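Local coordinates for acyl-coenzyme A oxidase acox-1.2 (Caenorhabditis elegans, PDB 5K3J), which catalyses the FAD-dependent desaturation that opens peroxisomal beta-oxidation of ascaroside pheromone precursors carrying five-carbon omega side chains, and binds ATP between the subunits of its dimer, at residues A[500-505]-A[513-518]; A[438-443]-A[522-527]; A[389-394]-A[530-535]. One frame throughout, in Å; residues are numbered along the deposited sequence.

Interaction 1: A[500-505]-A[513-518]; sequences EKFLKL and EVAWNK
Phe502 reaches across from helix 481-507 to the backbone and side chains of Ala515 and Trp516. At CB the chain turns CG anti to the backbone N (chi1 159°), which swings the ring toward the other helix. Phe502 CD1 then lies 3.5 Å from Ala515 O, which sits at the ring edge, near its plane. One atom further, Phe502 CE1 is 3.8 Å from Ala515 CB and 3.5 Å from Trp516 N. The tip atom, Phe502 CZ, meets Trp516 CE3 at 4.2 Å, and the indole edge is turned onto the Phe502 face in a T-shaped pair with planes at 88°. The two segments form a helical hairpin of the C-terminal helical region: only seven residues separate them, and they run roughly antiparallel at 142°. A small residue suits position 515, because Leu505 also presses on Ala515, CB to CB at 3.9 Å, while Leu505 CD1 reaches the aliphatic base of Lys518 at CB. The flat, wide indole of Trp516 serves several partners, meeting Arg444 in a cation-pi contact and packing on helix 435-450. On the outer side of helix 512-518, Asn517 OD1 and ND2 hydrogen-bond to Gln336 N and Asp334 O of the second subunit.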
loop_
_atom_site.group_PDB
_atom_site.type_symbol
_atom_site.label_atom_id
_atom_site.label_comp_id
_atom_site.label_asym_id
_atom_site.label_seq_id
_atom_site.Cartn_x
_atom_site.Cartn_y
_atom_site.Cartn_z
ATOM N N GLU A 500 -10.722 -19.661 25.678
ATOM C CA GLU A 500 -11.900 -20.320 26.234
ATOM C C GLU A 500 -12.998 -20.502 25.190
ATOM O O GLU A 500 -13.818 -21.416 25.299
ATOM C CB GLU A 500 -12.436 -19.528 27.426
ATOM C CG GLU A 500 -13.290 -20.343 28.380
ATOM C CD GLU A 500 -12.791 -20.268 29.809
ATOM O OE1 GLU A 500 -11.950 -19.393 30.105
ATOM O OE2 GLU A 500 -13.238 -21.088 30.637
ATOM N N LYS A 501 -13.023 -19.626 24.190
ATOM C CA LYS A 501 -13.970 -19.766 23.091
ATOM C C LYS A 501 -13.571 -20.959 22.240
ATOM O O LYS A 501 -14.411 -21.776 21.863
ATOM C CB LYS A 501 -14.031 -18.498 22.239
ATOM C CG LYS A 501 -14.861 -18.646 20.970
ATOM C CD LYS A 501 -15.066 -17.309 20.275
ATOM C CE LYS A 501 -15.694 -17.484 18.898
ATOM N NZ LYS A 501 -15.971 -16.182 18.225
ATOM N N PHE A 502 -12.278 -21.060 21.947
ATOM C CA PHE A 502 -11.753 -22.223 21.242
ATOM C C PHE A 502 -11.977 -23.489 22.069
ATOM O O PHE A 502 -12.322 -24.534 21.521
ATOM C CB PHE A 502 -10.269 -22.025 20.914
ATOM C CG PHE A 502 -9.522 -23.298 20.642
ATOM C CD1 PHE A 502 -9.895 -24.145 19.610
ATOM C CD2 PHE A 502 -8.416 -23.631 21.405
ATOM C CE1 PHE A 502 -9.191 -25.313 19.367
ATOM C CE2 PHE A 502 -7.712 -24.790 21.162
ATOM C CZ PHE A 502 -8.099 -25.632 20.142
ATOM N N LEU A 503 -11.809 -23.384 23.385
ATOM C CA LEU A 503 -12.064 -24.506 24.288
ATOM C C LEU A 503 -13.534 -24.928 24.290
ATOM O O LEU A 503 -13.845 -26.117 24.210
ATOM C CB LEU A 503 -11.626 -24.160 25.714
ATOM C CG LEU A 503 -10.117 -24.088 25.962
ATOM C CD1 LEU A 503 -9.811 -23.802 27.428
ATOM C CD2 LEU A 503 -9.430 -25.369 25.499
ATOM N N LYS A 504 -14.430 -23.948 24.385
ATOM C CA LYS A 504 -15.869 -24.207 24.404
ATOM C C LYS A 504 -16.335 -24.950 23.157
ATOM O O LYS A 504 -17.243 -25.780 23.217
ATOM C CB LYS A 504 -16.647 -22.894 24.540
ATOM C CG LYS A 504 -17.265 -22.664 25.909
ATOM C CD LYS A 504 -18.105 -21.396 25.916
ATOM C CE LYS A 504 -19.055 -21.362 27.103
ATOM N NZ LYS A 504 -18.348 -21.530 28.403
ATOM N N LEU A 505 -15.705 -24.644 22.027
ATOM C CA LEU A 505 -16.044 -25.278 20.761
ATOM C C LEU A 505 -15.599 -26.738 20.729
ATOM O O LEU A 505 -16.066 -27.515 19.902
ATOM C CB LEU A 505 -15.424 -24.505 19.594
ATOM C CG LEU A 505 -16.065 -23.149 19.278
ATOM C CD1 LEU A 505 -15.068 -22.220 18.607
ATOM C CD2 LEU A 505 -17.301 -23.329 18.400
ATOM N N GLU A 513 -9.169 -28.914 14.746
ATOM C CA GLU A 513 -8.897 -28.130 13.548
ATOM C C GLU A 513 -10.025 -27.147 13.237
ATOM O O GLU A 513 -9.780 -25.975 12.953
ATOM C CB GLU A 513 -8.667 -29.056 12.351
ATOM C CG GLU A 513 -7.271 -29.665 12.273
ATOM C CD GLU A 513 -7.016 -30.717 13.339
ATOM O OE1 GLU A 513 -7.996 -31.294 13.858
ATOM O OE2 GLU A 513 -5.834 -30.965 13.659
ATOM N N VAL A 514 -11.262 -27.628 13.296
ATOM C CA VAL A 514 -12.415 -26.783 13.013
ATOM C C VAL A 514 -12.682 -25.825 14.170
ATOM O O VAL A 514 -13.021 -24.659 13.955
ATOM C CB VAL A 514 -13.676 -27.629 12.729
ATOM C CG1 VAL A 514 -14.895 -26.737 12.522
ATOM C CG2 VAL A 514 -13.452 -28.511 11.513
ATOM N N ALA A 515 -12.525 -26.319 15.393
ATOM C CA ALA A 515 -12.641 -25.476 16.577
ATOM C C ALA A 515 -11.611 -24.354 16.536
ATOM O O ALA A 515 -11.904 -23.215 16.888
ATOM C CB ALA A 515 -12.470 -26.305 17.835
ATOM N N TRP A 516 -10.402 -24.692 16.102
ATOM C CA TRP A 516 -9.344 -23.704 15.927
ATOM C C TRP A 516 -9.716 -22.694 14.846
ATOM O O TRP A 516 -9.515 -21.489 15.006
ATOM C CB TRP A 516 -8.020 -24.382 15.567
ATOM C CG TRP A 516 -6.911 -23.409 15.364
ATOM C CD1 TRP A 516 -6.430 -22.949 14.172
ATOM C CD2 TRP A 516 -6.152 -22.754 16.383
ATOM N NE1 TRP A 516 -5.413 -22.052 14.386
ATOM C CE2 TRP A 516 -5.223 -21.915 15.735
ATOM C CE3 TRP A 516 -6.163 -22.799 17.779
ATOM C CZ2 TRP A 516 -4.317 -21.128 16.434
ATOM C CZ3 TRP A 516 -5.262 -22.018 18.471
ATOM C CH2 TRP A 516 -4.354 -21.191 17.799
ATOM N N ASN A 517 -10.261 -23.204 13.747
ATOM C CA ASN A 517 -10.601 -22.391 12.588
ATOM C C ASN A 517 -11.674 -21.351 12.903
ATOM O O ASN A 517 -11.566 -20.193 12.498
ATOM C CB ASN A 517 -11.064 -23.293 11.442
ATOM C CG ASN A 517 -11.253 -22.543 10.136
ATOM O OD1 ASN A 517 -10.946 -21.357 10.033
ATOM N ND2 ASN A 517 -11.753 -23.243 9.125
ATOM N N LYS A 518 -12.703 -21.766 13.635
ATOM C CA LYS A 518 -13.828 -20.889 13.944
ATOM C C LYS A 518 -13.470 -19.790 14.938
ATOM O O LYS A 518 -14.179 -18.792 15.050
ATOM C CB LYS A 518 -14.998 -21.713 14.477
ATOM C CG LYS A 518 -15.724 -22.496 13.404
ATOM C CD LYS A 518 -16.959 -23.171 13.965
ATOM C CE LYS A 518 -17.896 -23.611 12.854
ATOM N NZ LYS A 518 -19.153 -24.205 13.388
#

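Interaction 2: A[438-443]-A[522-527]; sequences MLLQLA and ELTRAS. With 6QA (~{S}-[2-[3-[[(2~{R})-4-[[[(2~{R},3~{S},4~{R},5~{R})-5-(6-aminopurin-9-yl)-4-oxidanyl-3-phosphonooxy-oxolan-2-yl]methoxy-oxidanyl-phosphoryl]oxy-oxidanyl-phosphoryl]oxy-3,3-dimethyl-2-oxidanyl-butanoyl]amino]propanoylamino]ethyl] 5-[(2~{R},3~{R},5~{R},6~{S})-6-methyl-3,5-bis(oxidanyl)oxan-2-yl]oxypentanethioate), chain E.
Leu439 and Ser527 meet at the wall of the ATP site, where helix 435-450 of the C-alpha1 domain crosses helix 520-543 of the C-terminal acyl-CoA oxidase helical region at 82°. Ser527 OG donates a hydrogen bond to Leu439 O, 2.6 Å away. With OG anti to its own carbonyl carbon (chi1 -71°), the hydroxyl points across the interface and approaches in the carbonyl plane, at a C=O...OG angle of 151°. Leu439 O therefore accepts twice, from Ser527 OG and from Ala443 N of its own helix. Serine suits this place because it is small enough for a close crossing yet satisfies its own polarity on the neighbouring backbone, although the residue is poorly ordered and the details of the bond call for caution. Around this bond the packing is apolar: Thr524 CG2 rests 3.8 Å from Leu440 CD2 and 4.0 Å from Leu439 CB, while its OG1 hydrogen-bonds back to Val521 O. Ala443 CB lies 3.7 Å from Leu523 CB, the alanine being small enough to let the leucine come up to it. The far side of helix 435-450 faces the ascaroside-CoA: Gln441 CG lies 3.7 Å from the gem-dimethyl carbon C23 of the pantetheine, Gln441 OE1 is hydrogen-bonded to His382 NE2, and Met438 CE is 3.7 Å from the amide N17. Helix 379-405 flanks the crossing at Leu439 and Leu442, Trp516 of helix 512-518 packs on Leu440, Ala443 and Leu523, and helix 481-507 lies behind Leu523, with Ala498 against it.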
loop_
_atom_site.group_PDB
_atom_site.type_symbol
_atom_site.label_atom_id
_atom_site.label_comp_id
_atom_site.label_asym_id
_atom_site.label_seq_id
_atom_site.Cartn_x
_atom_site.Cartn_y
_atom_site.Cartn_z
ATOM N N MET A 438 1.300 -16.460 10.671
ATOM C CA MET A 438 2.289 -16.213 11.716
ATOM C C MET A 438 1.635 -15.697 12.994
ATOM O O MET A 438 2.078 -16.018 14.097
ATOM C CB MET A 438 3.351 -15.220 11.235
ATOM C CG MET A 438 4.339 -15.788 10.229
ATOM S SD MET A 438 5.137 -17.299 10.804
ATOM C CE MET A 438 4.445 -18.486 9.655
ATOM N N LEU A 439 0.590 -14.890 12.838
ATOM C CA LEU A 439 -0.190 -14.411 13.975
ATOM C C LEU A 439 -0.884 -15.588 14.646
ATOM O O LEU A 439 -1.074 -15.604 15.862
ATOM C CB LEU A 439 -1.217 -13.364 13.537
ATOM C CG LEU A 439 -0.752 -11.916 13.361
ATOM C CD1 LEU A 439 -1.884 -11.052 12.833
ATOM C CD2 LEU A 439 -0.236 -11.369 14.680
ATOM N N LEU A 440 -1.254 -16.572 13.834
ATOM C CA LEU A 440 -1.901 -17.782 14.323
ATOM C C LEU A 440 -0.909 -18.715 15.004
ATOM O O LEU A 440 -1.288 -19.518 15.853
ATOM C CB LEU A 440 -2.602 -18.511 13.175
ATOM C CG LEU A 440 -3.964 -17.929 12.799
ATOM C CD1 LEU A 440 -4.512 -18.582 11.539
ATOM C CD2 LEU A 440 -4.927 -18.100 13.965
ATOM N N GLN A 441 0.357 -18.605 14.622
ATOM C CA GLN A 441 1.415 -19.408 15.226
ATOM C C GLN A 441 1.683 -18.968 16.659
ATOM O O GLN A 441 1.890 -19.799 17.543
ATOM C CB GLN A 441 2.695 -19.318 14.395
ATOM C CG GLN A 441 2.858 -20.434 13.382
ATOM C CD GLN A 441 3.320 -21.728 14.016
ATOM O OE1 GLN A 441 4.517 -21.963 14.169
ATOM N NE2 GLN A 441 2.371 -22.583 14.377
ATOM N N LEU A 442 1.681 -17.658 16.880
ATOM C CA LEU A 442 1.868 -17.102 18.215
ATOM C C LEU A 442 0.646 -17.376 19.087
ATOM O O LEU A 442 0.757 -17.536 20.303
ATOM C CB LEU A 442 2.138 -15.598 18.133
ATOM C CG LEU A 442 2.014 -14.764 19.410
ATOM C CD1 LEU A 442 2.973 -15.249 20.482
ATOM C CD2 LEU A 442 2.264 -13.310 19.098
ATOM N N ALA A 443 -0.516 -17.433 18.447
ATOM C CA ALA A 443 -1.770 -17.705 19.135
ATOM C C ALA A 443 -1.766 -19.099 19.755
ATOM O O ALA A 443 -2.396 -19.326 20.788
ATOM C CB ALA A 443 -2.936 -17.554 18.181
ATOM N N GLU A 522 -10.339 -14.204 16.619
ATOM C CA GLU A 522 -10.133 -13.816 18.013
ATOM C C GLU A 522 -8.702 -14.092 18.450
ATOM O O GLU A 522 -8.084 -13.285 19.147
ATOM C CB GLU A 522 -11.105 -14.557 18.931
ATOM C CG GLU A 522 -12.543 -14.095 18.804
ATOM C CD GLU A 522 -12.713 -12.633 19.160
ATOM O OE1 GLU A 522 -12.113 -12.191 20.163
ATOM O OE2 GLU A 522 -13.440 -11.926 18.435
ATOM N N LEU A 523 -8.186 -15.240 18.026
ATOM C CA LEU A 523 -6.833 -15.666 18.360
ATOM C C LEU A 523 -5.775 -14.730 17.794
ATOM O O LEU A 523 -4.723 -14.530 18.401
ATOM C CB LEU A 523 -6.597 -17.086 17.849
ATOM C CG LEU A 523 -7.448 -18.176 18.498
ATOM C CD1 LEU A 523 -7.415 -19.428 17.652
ATOM C CD2 LEU A 523 -6.943 -18.461 19.895
ATOM N N THR A 524 -6.049 -14.163 16.625
ATOM C CA THR A 524 -5.118 -13.220 16.017
ATOM C C THR A 524 -5.211 -11.856 16.689
ATOM O O THR A 524 -4.239 -11.103 16.716
ATOM C CB THR A 524 -5.365 -13.047 14.507
ATOM O OG1 THR A 524 -6.713 -12.613 14.290
ATOM C CG2 THR A 524 -5.130 -14.355 13.769
ATOM N N ARG A 525 -6.385 -11.535 17.224
ATOM C CA ARG A 525 -6.546 -10.310 17.993
ATOM C C ARG A 525 -5.711 -10.415 19.258
ATOM O O ARG A 525 -5.116 -9.437 19.713
ATOM C CB ARG A 525 -8.013 -10.064 18.344
ATOM C CG ARG A 525 -8.944 -10.020 17.147
ATOM C CD ARG A 525 -10.384 -9.814 17.586
ATOM N NE ARG A 525 -11.326 -9.922 16.475
ATOM C CZ ARG A 525 -11.606 -8.934 15.631
ATOM N NH1 ARG A 525 -11.011 -7.755 15.761
ATOM N NH2 ARG A 525 -12.480 -9.125 14.652
ATOM N N ALA A 526 -5.670 -11.622 19.814
ATOM C CA ALA A 526 -4.874 -11.911 20.998
ATOM C C ALA A 526 -3.388 -11.739 20.716
ATOM O O ALA A 526 -2.672 -11.093 21.484
ATOM C CB ALA A 526 -5.157 -13.321 21.496
ATOM N N SER A 527 -2.931 -12.329 19.614
ATOM C CA SER A 527 -1.531 -12.241 19.217
ATOM C C SER A 527 -1.079 -10.791 19.075
ATOM O O SER A 527 -0.086 -10.389 19.676
ATOM C CB SER A 527 -1.297 -12.995 17.906
ATOM O OG SER A 527 -1.388 -14.397 18.096
HETATM P P26 6QA E . 4.844 -27.157 9.795
HETATM P P29 6QA E . 3.838 -28.909 12.036
HETATM P P50 6QA E . 1.608 -26.499 18.237
HETATM O O01 6QA E . 13.907 -8.294 4.230
HETATM C C02 6QA E . 14.579 -9.571 4.291
HETATM C C03 6QA E . 14.136 -10.248 2.984
HETATM O O04 6QA E . 14.422 -11.571 2.980
HETATM C C05 6QA E . 13.548 -12.385 3.693
HETATM C C06 6QA E . 12.948 -13.421 2.702
HETATM C C07 6QA E . 12.677 -14.722 3.494
HETATM C C08 6QA E . 12.670 -15.898 2.518
HETATM C C09 6QA E . 11.386 -16.617 2.566
HETATM S S10 6QA E . 11.571 -18.458 2.804
HETATM C C11 6QA E . 10.583 -19.128 4.170
HETATM C C12 6QA E . 9.481 -18.244 4.677
HETATM N N13 6QA E . 8.298 -19.017 4.726
HETATM C C14 6QA E . 7.629 -19.300 5.980
HETATM C C15 6QA E . 6.308 -20.149 5.995
HETATM C C16 6QA E . 6.556 -21.387 6.921
HETATM N N17 6QA E . 5.428 -21.607 7.846
HETATM C C18 6QA E . 5.243 -22.961 8.388
HETATM C C19 6QA E . 4.087 -23.222 9.350
HETATM O O20 6QA E . 3.270 -22.075 9.416
HETATM C C21 6QA E . 4.598 -23.569 10.778
HETATM C C22 6QA E . 3.264 -23.956 11.556
HETATM C C23 6QA E . 5.348 -22.331 11.371
HETATM C C24 6QA E . 5.549 -24.758 10.867
HETATM O O25 6QA E . 4.844 -26.009 11.002
HETATM O O27 6QA E . 4.181 -26.664 8.500
HETATM O O28 6QA E . 3.990 -28.490 10.431
HETATM O O30 6QA E . 4.667 -30.180 12.248
HETATM O O31 6QA E . 4.340 -27.624 12.997
HETATM C C32 6QA E . 3.524 -27.065 13.954
HETATM C C33 6QA E . 4.037 -27.580 15.364
HETATM O O34 6QA E . 5.313 -27.559 15.420
HETATM C C35 6QA E . 5.800 -26.458 16.513
HETATM N N36 6QA E . 6.737 -25.530 15.859
HETATM C C37 6QA E . 6.582 -24.977 14.653
HETATM N N38 6QA E . 7.616 -24.192 14.347
HETATM C C39 6QA E . 8.489 -24.236 15.395
HETATM C C40 6QA E . 7.942 -25.088 16.354
HETATM N N41 6QA E . 8.624 -25.312 17.510
HETATM C C42 6QA E . 9.798 -24.715 17.717
HETATM N N43 6QA E . 10.361 -23.889 16.811
HETATM C C44 6QA E . 9.751 -23.627 15.655
HETATM N N45 6QA E . 10.363 -22.729 14.670
HETATM C C46 6QA E . 4.745 -25.860 16.976
HETATM O O47 6QA E . 4.730 -25.910 18.474
HETATM C C48 6QA E . 3.524 -26.602 16.437
HETATM O O49 6QA E . 2.860 -27.298 17.439
HETATM O O51 6QA E . 0.320 -27.211 17.950
HETATM O O52 6QA E . 1.523 -25.043 17.753
HETATM O O53 6QA E . 1.891 -26.478 19.714
HETATM O O54 6QA E . 2.388 -29.198 12.336
HETATM O O55 6QA E . 6.267 -27.589 9.492
HETATM O O56 6QA E . 5.981 -23.844 8.062
HETATM O O57 6QA E . 8.059 -18.908 7.013
HETATM O O58 6QA E . 10.356 -15.969 2.427
HETATM O O59 6QA E . 14.801 -9.656 1.835
HETATM C C60 6QA E . 16.228 -9.699 1.946
HETATM C C61 6QA E . 16.700 -9.125 0.629
HETATM C C62 6QA E . 16.707 -8.931 3.206
HETATM C C63 6QA E . 16.039 -9.403 4.427
HETATM O O64 6QA E . 18.155 -9.132 3.368
#

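Interaction 3: A[389-394]-A[530-535]. With ATP (adenosine-5'-triphosphate), chain D.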
loop_
_atom_site.group_PDB
_atom_site.type_symbol
_atom_site.label_atom_id
_atom_site.label_comp_id
_atom_site.label_asym_id
_atom_site.label_seq_id
_atom_site.Cartn_x
_atom_site.Cartn_y
_atom_site.Cartn_z
ATOM N N LYS A 389 6.955 -9.991 13.651
ATOM C CA LYS A 389 7.173 -9.632 12.252
ATOM C C LYS A 389 5.858 -9.257 11.572
ATOM O O LYS A 389 5.835 -8.419 10.677
ATOM C CB LYS A 389 7.861 -10.778 11.505
ATOM C CG LYS A 389 7.018 -12.033 11.360
ATOM C CD LYS A 389 6.977 -12.511 9.913
ATOM C CE LYS A 389 5.942 -11.750 9.091
ATOM N NZ LYS A 389 5.956 -12.144 7.652
ATOM N N SER A 390 4.766 -9.870 12.011
ATOM C CA SER A 390 3.461 -9.620 11.412
ATOM C C SER A 390 2.939 -8.226 11.754
ATOM O O SER A 390 2.608 -7.446 10.862
ATOM C CB SER A 390 2.457 -10.681 11.860
ATOM O OG SER A 390 2.820 -11.954 11.358
ATOM N N VAL A 391 2.872 -7.921 13.047
ATOM C CA VAL A 391 2.382 -6.623 13.507
ATOM C C VAL A 391 3.271 -5.487 13.011
ATOM O O VAL A 391 2.776 -4.463 12.535
ATOM C CB VAL A 391 2.292 -6.565 15.045
ATOM C CG1 VAL A 391 2.088 -5.133 15.522
ATOM C CG2 VAL A 391 1.165 -7.454 15.541
ATOM N N VAL A 392 4.583 -5.680 13.115
ATOM C CA VAL A 392 5.544 -4.662 12.715
ATOM C C VAL A 392 5.442 -4.351 11.224
ATOM O O VAL A 392 5.298 -3.193 10.847
ATOM C CB VAL A 392 6.983 -5.089 13.062
ATOM C CG1 VAL A 392 7.975 -4.317 12.241
ATOM C CG2 VAL A 392 7.255 -4.884 14.548
ATOM N N ALA A 393 5.494 -5.382 10.383
ATOM C CA ALA A 393 5.417 -5.192 8.934
ATOM C C ALA A 393 4.092 -4.556 8.516
ATOM O O ALA A 393 4.047 -3.738 7.593
ATOM C CB ALA A 393 5.612 -6.517 8.206
ATOM N N HIS A 394 3.019 -4.939 9.202
ATOM C CA HIS A 394 1.689 -4.420 8.907
ATOM C C HIS A 394 1.579 -2.945 9.272
ATOM O O HIS A 394 1.107 -2.135 8.476
ATOM C CB HIS A 394 0.630 -5.231 9.653
ATOM C CG HIS A 394 -0.748 -4.648 9.580
ATOM N ND1 HIS A 394 -1.467 -4.576 8.409
ATOM C CD2 HIS A 394 -1.538 -4.112 10.541
ATOM C CE1 HIS A 394 -2.641 -4.020 8.648
ATOM N NE2 HIS A 394 -2.709 -3.728 9.933
ATOM N N HIS A 530 -0.616 -9.003 22.327
ATOM C CA HIS A 530 0.550 -9.492 23.059
ATOM C C HIS A 530 1.853 -8.837 22.588
ATOM O O HIS A 530 2.655 -8.388 23.407
ATOM C CB HIS A 530 0.654 -11.013 22.924
ATOM C CG HIS A 530 1.842 -11.605 23.619
ATOM N ND1 HIS A 530 1.765 -12.186 24.867
ATOM C CD2 HIS A 530 3.137 -11.705 23.238
ATOM C CE1 HIS A 530 2.960 -12.620 25.223
ATOM N NE2 HIS A 530 3.812 -12.339 24.254
ATOM N N THR A 531 2.057 -8.779 21.273
ATOM C CA THR A 531 3.291 -8.222 20.713
ATOM C C THR A 531 3.362 -6.708 20.821
ATOM O O THR A 531 4.450 -6.134 20.866
ATOM C CB THR A 531 3.472 -8.577 19.228
ATOM O OG1 THR A 531 2.815 -7.597 18.414
ATOM C CG2 THR A 531 2.919 -9.942 18.933
ATOM N N ARG A 532 2.206 -6.057 20.824
ATOM C CA ARG A 532 2.185 -4.614 20.970
ATOM C C ARG A 532 2.611 -4.259 22.382
ATOM O O ARG A 532 3.273 -3.248 22.610
ATOM C CB ARG A 532 0.803 -4.043 20.657
ATOM C CG ARG A 532 0.465 -4.033 19.175
ATOM C CD ARG A 532 -0.040 -2.673 18.736
ATOM N NE ARG A 532 -1.392 -2.744 18.197
ATOM C CZ ARG A 532 -2.075 -1.690 17.767
ATOM N NH1 ARG A 532 -1.530 -0.481 17.814
ATOM N NH2 ARG A 532 -3.305 -1.838 17.290
ATOM N N LEU A 533 2.227 -5.108 23.330
ATOM C CA LEU A 533 2.677 -4.969 24.706
ATOM C C LEU A 533 4.193 -5.078 24.769
ATOM O O LEU A 533 4.851 -4.288 25.446
ATOM C CB LEU A 533 2.025 -6.028 25.601
ATOM C CG LEU A 533 2.655 -6.308 26.969
ATOM C CD1 LEU A 533 2.715 -5.057 27.838
ATOM C CD2 LEU A 533 1.897 -7.414 27.687
ATOM N N PHE A 534 4.743 -6.054 24.051
ATOM C CA PHE A 534 6.183 -6.298 24.066
ATOM C C PHE A 534 6.972 -5.141 23.466
ATOM O O PHE A 534 7.995 -4.735 24.015
ATOM C CB PHE A 534 6.515 -7.588 23.314
ATOM C CG PHE A 534 7.971 -7.955 23.361
ATOM C CD1 PHE A 534 8.469 -8.739 24.388
ATOM C CD2 PHE A 534 8.842 -7.512 22.378
ATOM C CE1 PHE A 534 9.809 -9.072 24.436
ATOM C CE2 PHE A 534 10.179 -7.841 22.419
ATOM C CZ PHE A 534 10.665 -8.625 23.453
ATOM N N ILE A 535 6.503 -4.635 22.329
ATOM C CA ILE A 535 7.142 -3.506 21.656
ATOM C C ILE A 535 7.281 -2.322 22.609
ATOM O O ILE A 535 8.313 -1.650 22.641
ATOM C CB ILE A 535 6.349 -3.078 20.401
ATOM C CG1 ILE A 535 6.389 -4.187 19.347
ATOM C CG2 ILE A 535 6.907 -1.788 19.817
ATOM C CD1 ILE A 535 5.340 -4.050 18.265
HETATM P PG ATP D . -8.201 -5.057 16.278
HETATM O O1G ATP D . -8.068 -6.135 17.327
HETATM O O2G ATP D . -9.582 -4.955 15.674
HETATM O O3G ATP D . -7.584 -3.734 16.664
HETATM P PB ATP D . -7.311 -4.883 13.626
HETATM O O1B ATP D . -5.965 -4.244 13.366
HETATM O O2B ATP D . -8.570 -4.057 13.510
HETATM O O3B ATP D . -7.271 -5.591 15.073
HETATM P PA ATP D . -8.870 -6.855 12.441
HETATM O O1A ATP D . -8.810 -8.283 12.936
HETATM O O2A ATP D . -9.925 -5.916 12.978
HETATM O O3A ATP D . -7.432 -6.173 12.675
HETATM O "O5'" ATP D . -8.972 -6.869 10.837
HETATM C "C5'" ATP D . -8.875 -5.654 10.095
HETATM C "C4'" ATP D . -8.074 -5.968 8.843
HETATM O "O4'" ATP D . -6.675 -5.762 9.067
HETATM C "C3'" ATP D . -8.275 -7.426 8.468
HETATM O "O3'" ATP D . -8.744 -7.516 7.122
HETATM C "C2'" ATP D . -6.907 -8.062 8.598
HETATM O "O2'" ATP D . -6.640 -8.962 7.522
HETATM C "C1'" ATP D . -5.939 -6.889 8.587
HETATM N N9 ATP D . -4.757 -7.138 9.452
HETATM C C8 ATP D . -4.729 -7.029 10.791
HETATM N N7 ATP D . -3.500 -7.318 11.287
HETATM C C5 ATP D . -2.707 -7.618 10.244
HETATM C C6 ATP D . -1.292 -8.017 10.061
HETATM N N6 ATP D . -0.453 -8.153 11.118
HETATM N N1 ATP D . -0.868 -8.234 8.796
HETATM C C2 ATP D . -1.689 -8.102 7.736
HETATM N N3 ATP D . -2.981 -7.748 7.830
HETATM C C4 ATP D . -3.540 -7.496 9.036
#
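Val391 and Thr531 meet across widely spaced helices, their axes 9.9 Å apart, and the first of these helices also stacks His394 on the adenine of ATP. This is a helix-helix crossing within the helical part of the acyl-CoA oxidase fold, joining helix 379-405 of the C-alpha1 domain to helix 520-543 of the C-terminal acyl-CoA oxidase helical region at 75°, and the separation leaves the work to a few side-chain tips. Val391 CG2 comes up to Thr531 OG1, and the two side chains slide past each other in opposite directions. That oxygen has its hydrogen bond just beyond the two segments, so the valine need offer only bulk. Val391 CG1 passes Arg532 CG at 4.1 Å, nearly at a right angle. The arginine contributes only its aliphatic part here; its guanidinium goes on to salt bridges with Glu566 and Asp569. The long branch of Ile535 reaches Val392, with Ile535 CD1 4.3 Å from Val392 CG2.

Further along the same helix, His394 stacks on the adenine, a place that suits histidine because its flat ring can lie against the base. CG anti to the backbone N (chi1 171°) lays the imidazole over the adenine, whose C5 is 3.6 Å above the ring plane and over its centre. An alanine here would probably leave that adenine face without its flat partner and the base freer to shift or tilt in the pocket. The rest of the site is shared by both subunits: Tyr573 and Arg528 of this chain hydrogen-bond to ATP, as do Gln402 and His340 of the second subunit. At the edge of the base, ATP N6 gives a weak hydrogen bond to Ser390 O, at 3.2 Å and an N-H...O angle of 139°.

The three contacts form a chain of packed helices leading from the outer hairpin inward. Interactions 1 and 2, with centres 13 Å apart, touch where Trp516 CZ3 lies 3.5 Å from Leu523 CD1. Interactions 2 and 3, 11 Å apart between centres, share helix 520-543 and meet again at Leu442 CD2 and Thr531 CG2, 3.4 Å apart. Interactions 1 and 3 do not touch, their nearest atoms being about 12 Å apart. Along the sequence each contact is nested inside the next. Interaction 2 borders all three ligands: the side chain of Leu439 is about 4 Å from ATP, that of Leu440 about 4 Å from FAD, and Met438 and Gln441 line the ascaroside-CoA pocket. The Trp516 side chain is about 6 Å from FAD and 7 Å from ascaroside-CoA.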